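Local coordinates for protein ERPC (Borrelia burgdorferi, PDB 4BXM) that probably acquires the complement regulator factor H at the spirochaete surface, as an outer surface lipoprotein of the Erp family, at residues E126-L131 against I147-L152; A85-G90 against D151-L156. One frame throughout, in Å; residues are numbered along the deposited sequence.

Interaction 1: E126-L131 against I147-L152; sequences EYITFL and ILLEDL
Leu148 lays its CD1 methyl over one face of the Tyr127 ring, 3.9 Å from the ring centroid and 15° off the normal, a CH-pi contact. The backbones form an antiparallel non-hydrogen-bonded pair here, and the two side chains leave it in diverging directions. Leu148 CG stands anti to the backbone N (chi1 -163°), and chi2 of 62° then sets CD1 over the ring. On the face of the sheet that carries Ile128 and Ile147, the packing is apolar. Ile128 CG1 touches Leu152 CD1 at 3.6 Å and Leu149 CD1 at 3.9 Å, crossing both leucines at a slant. Ile147 CD1 comes to the edge of the Phe130 ring at CE1, close to its plane. Beyond them Leu149 lies beside Glu126, the two side chains pointing the same way, with Leu149 CD2 3.6 Å from Glu126 OE1.

The backbone fixes this register. Ile128 N donates to Ile147 O over 2.8 Å, and Ile147 N returns a bond to Ile128 O over 2.9 Å, the signature of an antiparallel hydrogen-bonded pair. One residue on, the strand turns into a helix, with Leu148 at the N-cap position. The first-turn amide of Leu149 donates to Glu126 O at 2.9 Å. Water 1 donates to the same oxygen at 2.6 Å and accepts from Glu150 N, so one strand carbonyl serves two amides at the helix start, the second through water. Strand 125-134 thus pairs with strand 142-148 and also receives the start of helix 149-156: a beta hairpin of the antiparallel sheet in this OspE-family protein, whose second strand runs directly into the C-terminal helix.

Interaction 2: A85-G90 against D151-L156; sequences AMTEGG and DLKKNL
The Met86 carbonyl, a flat group at this contact, meets aliphatic carbon, with Leu152 CB and CD1 each 3.5 Å from Met86 O; no aromatic ring of the two segments takes part. The other flat group, the Asn155 side-chain amide, turns back to the carbonyl of Asp151, about one turn earlier: ND2 donates to Asp151 O over 2.8 Å, the acceptor lying 25° out of the amide plane. That bond lies within 151-156 and is not part of the contact with 85-90. Met86 reaches Leu152 by a chain bent at chi2 and chi3, which brings CE to 3.8 Å from Leu152 CD1 and 3.9 Å from CD2. Nearer the backbone, Met86 CB meets Leu156 CD1 at 3.7 Å. These are helix-helix contacts on one side of the sheet, where the C-terminal end of helix 79-88 meets helix 149-156; Met86 and Leu152 both also touch Ile147 on strand 142-148, and Leu156 touches Phe22 on strand 21-29. Thr87 supplies its methyl rather than its hydroxyl. CG2 lies anti to the carbonyl carbon and approaches Leu156 CB at 4.2 Å, a loose contact, while OG1 bonds to Ile83 O in its own helix. On the more exposed flank, Lys153 passes its CE methylene 3.9 Å from Thr87 O.

Along the chain, helix 79-88 comes first, then strand 125-134, strand 142-148 and helix 149-156, the last of which enters both contacts. Interactions 1 and 2 have centres about 7 Å apart and share Asp151 and Leu152. They also touch directly: Ile128 CG1 lies 3.5 Å from Met86 O, and Leu149 CD1 lies 3.4 Å from Thr87 O. Interaction 1 joins the C-terminal helix to the hairpin from which it emerges, whereas interaction 2 joins the same helix to one made 61 residues earlier. The two helices and the hairpin therefore form one continuous buried cluster, which ties the end of the chain into the sheet.

Interaction 1: E126-L131 against I147-L152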
loop_
_atom_site.group_PDB
_atom_site.type_symbol
_atom_site.label_atom_id
_atom_site.label_comp_id
_atom_site.label_asym_id
_atom_site.label_seq_id
_atom_site.Cartn_x
_atom_site.Cartn_y
_atom_site.Cartn_z
ATOM N N GLU A 126 -7.446 -14.813 -3.437
ATOM C CA GLU A 126 -6.339 -14.525 -2.523
ATOM C C GLU A 126 -5.871 -13.058 -2.635
ATOM O O GLU A 126 -5.498 -12.567 -3.715
ATOM C CB GLU A 126 -5.181 -15.462 -2.831
ATOM C CG GLU A 126 -5.535 -16.918 -2.657
ATOM C CD GLU A 126 -4.295 -17.796 -2.552
ATOM O OE1 GLU A 126 -3.538 -17.942 -3.540
ATOM O OE2 GLU A 126 -4.044 -18.340 -1.470
ATOM N N TYR A 127 -5.963 -12.333 -1.527
ATOM C CA TYR A 127 -5.409 -10.985 -1.437
ATOM C C TYR A 127 -4.219 -10.934 -0.447
ATOM O O TYR A 127 -4.118 -11.747 0.475
ATOM C CB TYR A 127 -6.463 -10.035 -0.990
ATOM C CG TYR A 127 -7.577 -9.858 -1.947
ATOM C CD1 TYR A 127 -8.541 -10.847 -2.109
ATOM C CD2 TYR A 127 -7.707 -8.690 -2.663
ATOM C CE1 TYR A 127 -9.602 -10.684 -2.976
ATOM C CE2 TYR A 127 -8.758 -8.500 -3.547
ATOM C CZ TYR A 127 -9.694 -9.513 -3.694
ATOM O OH TYR A 127 -10.699 -9.292 -4.561
ATOM N N ILE A 128 -3.338 -9.952 -0.654
ATOM C CA ILE A 128 -2.287 -9.634 0.309
ATOM C C ILE A 128 -2.945 -8.653 1.150
ATOM O O ILE A 128 -3.598 -7.745 0.605
ATOM C CB ILE A 128 -1.050 -9.008 -0.349
ATOM C CG1 ILE A 128 -0.179 -10.092 -1.006
ATOM C CG2 ILE A 128 -0.161 -8.264 0.651
ATOM C CD1 ILE A 128 0.645 -10.932 -0.046
ATOM N N THR A 129 -2.903 -8.849 2.483
ATOM C CA THR A 129 -3.563 -7.837 3.353
ATOM C C THR A 129 -2.563 -7.272 4.267
ATOM O O THR A 129 -1.633 -7.978 4.632
ATOM C CB THR A 129 -4.635 -8.396 4.303
ATOM O OG1 THR A 129 -3.988 -9.424 5.073
ATOM C CG2 THR A 129 -5.808 -8.945 3.459
ATOM N N PHE A 130 -2.785 -6.045 4.699
ATOM C CA PHE A 130 -1.879 -5.535 5.734
ATOM C C PHE A 130 -2.547 -4.449 6.504
ATOM O O PHE A 130 -3.433 -3.721 6.000
ATOM C CB PHE A 130 -0.501 -5.037 5.154
ATOM C CG PHE A 130 -0.617 -3.969 4.079
ATOM C CD1 PHE A 130 -0.904 -4.323 2.759
ATOM C CD2 PHE A 130 -0.497 -2.639 4.369
ATOM C CE1 PHE A 130 -1.008 -3.373 1.756
ATOM C CE2 PHE A 130 -0.615 -1.654 3.355
ATOM C CZ PHE A 130 -0.880 -2.023 2.050
ATOM N N LEU A 131 -2.074 -4.261 7.735
ATOM C CA LEU A 131 -2.510 -3.105 8.475
ATOM C C LEU A 131 -1.674 -1.805 8.210
ATOM O O LEU A 131 -0.443 -1.836 8.041
ATOM C CB LEU A 131 -2.430 -3.430 9.981
ATOM C CG LEU A 131 -3.235 -4.554 10.636
ATOM C CD1 LEU A 131 -2.804 -4.687 12.127
ATOM C CD2 LEU A 131 -4.752 -4.376 10.600
ATOM N N ILE A 147 -4.885 -6.169 -1.489
ATOM C CA ILE A 147 -4.499 -6.076 -2.897
ATOM C C ILE A 147 -4.497 -7.474 -3.469
ATOM O O ILE A 147 -3.907 -8.382 -2.900
ATOM C CB ILE A 147 -3.044 -5.542 -3.102
ATOM C CG1 ILE A 147 -2.951 -4.094 -2.676
ATOM C CG2 ILE A 147 -2.674 -5.690 -4.559
ATOM C CD1 ILE A 147 -1.574 -3.559 -2.325
ATOM N N LEU A 148 -5.023 -7.641 -4.664
ATOM C CA LEU A 148 -5.032 -8.971 -5.253
ATOM C C LEU A 148 -3.658 -9.621 -5.389
ATOM O O LEU A 148 -2.709 -9.094 -5.926
ATOM C CB LEU A 148 -5.763 -8.933 -6.619
ATOM C CG LEU A 148 -6.241 -10.251 -7.211
ATOM C CD1 LEU A 148 -7.272 -10.933 -6.298
ATOM C CD2 LEU A 148 -6.855 -9.952 -8.578
ATOM N N LEU A 149 -3.546 -10.820 -4.899
ATOM C CA LEU A 149 -2.269 -11.480 -4.833
ATOM C C LEU A 149 -1.664 -11.735 -6.201
ATOM O O LEU A 149 -0.430 -11.624 -6.380
ATOM C CB LEU A 149 -2.411 -12.793 -4.056
ATOM C CG LEU A 149 -1.160 -13.675 -4.134
ATOM C CD1 LEU A 149 0.060 -13.014 -3.527
ATOM C CD2 LEU A 149 -1.479 -14.965 -3.428
ATOM N N GLU A 150 -2.528 -12.047 -7.183
ATOM C CA GLU A 150 -2.038 -12.346 -8.536
ATOM C C GLU A 150 -1.526 -11.148 -9.229
ATOM O O GLU A 150 -0.552 -11.255 -9.907
ATOM C CB GLU A 150 -3.129 -13.007 -9.388
ATOM C CG GLU A 150 -3.023 -14.530 -9.222
ATOM C CD GLU A 150 -1.645 -15.048 -9.659
ATOM O OE1 GLU A 150 -1.226 -14.661 -10.782
ATOM O OE2 GLU A 150 -0.979 -15.799 -8.890
ATOM N N ASP A 151 -2.181 -10.013 -9.026
ATOM C CA ASP A 151 -1.702 -8.704 -9.531
ATOM C C ASP A 151 -0.276 -8.376 -9.116
ATOM O O ASP A 151 0.483 -7.872 -9.937
ATOM C CB ASP A 151 -2.579 -7.560 -9.058
ATOM C CG ASP A 151 -3.898 -7.497 -9.770
ATOM O OD1 ASP A 151 -3.952 -8.112 -10.867
ATOM O OD2 ASP A 151 -4.853 -6.826 -9.225
ATOM N N LEU A 152 0.063 -8.657 -7.840
ATOM C CA LEU A 152 1.394 -8.406 -7.292
ATOM C C LEU A 152 2.409 -9.396 -7.829
ATOM O O LEU A 152 3.499 -9.011 -8.248
ATOM C CB LEU A 152 1.348 -8.449 -5.738
ATOM C CG LEU A 152 0.630 -7.277 -5.058
ATOM C CD1 LEU A 152 0.255 -7.567 -3.604
ATOM C CD2 LEU A 152 1.512 -6.026 -5.128
HETATM O O HOH W 1 -5.199 -13.336 -6.171
#

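Interaction 2: A85-G90 against D151-L156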
loop_
_atom_site.group_PDB
_atom_site.type_symbol
_atom_site.label_atom_id
_atom_site.label_comp_id
_atom_site.label_asym_id
_atom_site.label_seq_id
_atom_site.Cartn_x
_atom_site.Cartn_y
_atom_site.Cartn_z
ATOM N N ALA A 85 7.458 -10.286 0.944
ATOM C CA ALA A 85 6.238 -9.996 1.715
ATOM C C ALA A 85 5.037 -9.835 0.842
ATOM O O ALA A 85 3.884 -10.214 1.231
ATOM C CB ALA A 85 6.387 -8.698 2.471
ATOM N N MET A 86 5.242 -9.177 -0.306
ATOM C CA MET A 86 4.115 -8.870 -1.172
ATOM C C MET A 86 3.685 -10.017 -2.135
ATOM O O MET A 86 2.713 -9.878 -2.882
ATOM C CB MET A 86 4.415 -7.615 -2.015
ATOM C CG MET A 86 4.552 -6.361 -1.221
ATOM S SD MET A 86 3.156 -5.842 -0.162
ATOM C CE MET A 86 2.053 -5.086 -1.331
ATOM N N THR A 87 4.421 -11.102 -2.147
ATOM C CA THR A 87 4.093 -12.233 -2.982
ATOM C C THR A 87 3.870 -13.539 -2.188
ATOM O O THR A 87 3.069 -14.379 -2.644
ATOM C CB THR A 87 5.211 -12.501 -3.998
ATOM O OG1 THR A 87 6.428 -12.761 -3.311
ATOM C CG2 THR A 87 5.357 -11.296 -4.918
ATOM N N GLU A 88 4.491 -13.624 -0.998
ATOM C CA GLU A 88 4.386 -14.744 -0.110
ATOM C C GLU A 88 3.854 -14.436 1.265
ATOM O O GLU A 88 3.626 -15.419 1.990
ATOM C CB GLU A 88 5.739 -15.411 0.109
ATOM C CG GLU A 88 6.501 -15.776 -1.165
ATOM C CD GLU A 88 7.867 -16.321 -0.828
ATOM O OE1 GLU A 88 8.010 -16.802 0.313
ATOM O OE2 GLU A 88 8.786 -16.227 -1.663
ATOM N N GLY A 89 3.699 -13.150 1.679
ATOM C CA GLY A 89 3.385 -12.848 3.083
ATOM C C GLY A 89 4.693 -12.794 3.845
ATOM O O GLY A 89 5.639 -13.491 3.496
ATOM N N GLY A 90 4.811 -11.848 4.787
ATOM C CA GLY A 90 6.101 -11.600 5.473
ATOM C C GLY A 90 6.106 -10.215 6.079
ATOM O O GLY A 90 5.062 -9.708 6.425
ATOM N N ASP A 151 -2.181 -10.013 -9.026
ATOM C CA ASP A 151 -1.702 -8.704 -9.531
ATOM C C ASP A 151 -0.276 -8.376 -9.116
ATOM O O ASP A 151 0.483 -7.872 -9.937
ATOM C CB ASP A 151 -2.579 -7.560 -9.058
ATOM C CG ASP A 151 -3.898 -7.497 -9.770
ATOM O OD1 ASP A 151 -3.952 -8.112 -10.867
ATOM O OD2 ASP A 151 -4.853 -6.826 -9.225
ATOM N N LEU A 152 0.063 -8.657 -7.840
ATOM C CA LEU A 152 1.394 -8.406 -7.292
ATOM C C LEU A 152 2.409 -9.396 -7.829
ATOM O O LEU A 152 3.499 -9.011 -8.248
ATOM C CB LEU A 152 1.348 -8.449 -5.738
ATOM C CG LEU A 152 0.630 -7.277 -5.058
ATOM C CD1 LEU A 152 0.255 -7.567 -3.604
ATOM C CD2 LEU A 152 1.512 -6.026 -5.128
ATOM N N LYS A 153 2.071 -10.681 -7.799
ATOM C CA LYS A 153 2.955 -11.742 -8.289
ATOM C C LYS A 153 3.362 -11.534 -9.759
ATOM O O LYS A 153 4.517 -11.733 -10.101
ATOM C CB LYS A 153 2.307 -13.128 -8.196
ATOM C CG LYS A 153 2.250 -13.718 -6.803
ATOM C CD LYS A 153 2.023 -15.243 -6.875
ATOM C CE LYS A 153 3.117 -16.053 -6.178
ATOM N NZ LYS A 153 2.778 -17.517 -5.927
ATOM N N LYS A 154 2.419 -11.164 -10.604
ATOM C CA LYS A 154 2.749 -10.937 -11.975
ATOM C C LYS A 154 3.665 -9.740 -12.228
ATOM O O LYS A 154 4.383 -9.749 -13.159
ATOM C CB LYS A 154 1.513 -10.915 -12.862
ATOM C CG LYS A 154 0.578 -9.742 -12.769
ATOM C CD LYS A 154 -0.431 -9.870 -13.911
ATOM C CE LYS A 154 -1.630 -8.924 -13.780
ATOM N NZ LYS A 154 -1.363 -7.638 -14.508
ATOM N N ASN A 155 3.676 -8.741 -11.373
ATOM C CA ASN A 155 4.481 -7.548 -11.592
ATOM C C ASN A 155 5.770 -7.587 -10.864
ATOM O O ASN A 155 6.726 -6.925 -11.246
ATOM C CB ASN A 155 3.706 -6.349 -11.132
ATOM C CG ASN A 155 2.676 -5.958 -12.116
ATOM O OD1 ASN A 155 3.054 -5.531 -13.218
ATOM N ND2 ASN A 155 1.384 -6.003 -11.744
ATOM N N LEU A 156 5.818 -8.365 -9.804
ATOM C CA LEU A 156 7.003 -8.431 -8.975
ATOM C C LEU A 156 7.710 -9.779 -9.233
ATOM O O LEU A 156 8.722 -10.021 -8.634
ATOM C CB LEU A 156 6.638 -8.265 -7.469
ATOM C CG LEU A 156 5.954 -6.987 -6.938
ATOM C CD1 LEU A 156 5.311 -7.082 -5.535
ATOM C CD2 LEU A 156 6.967 -5.849 -6.981
#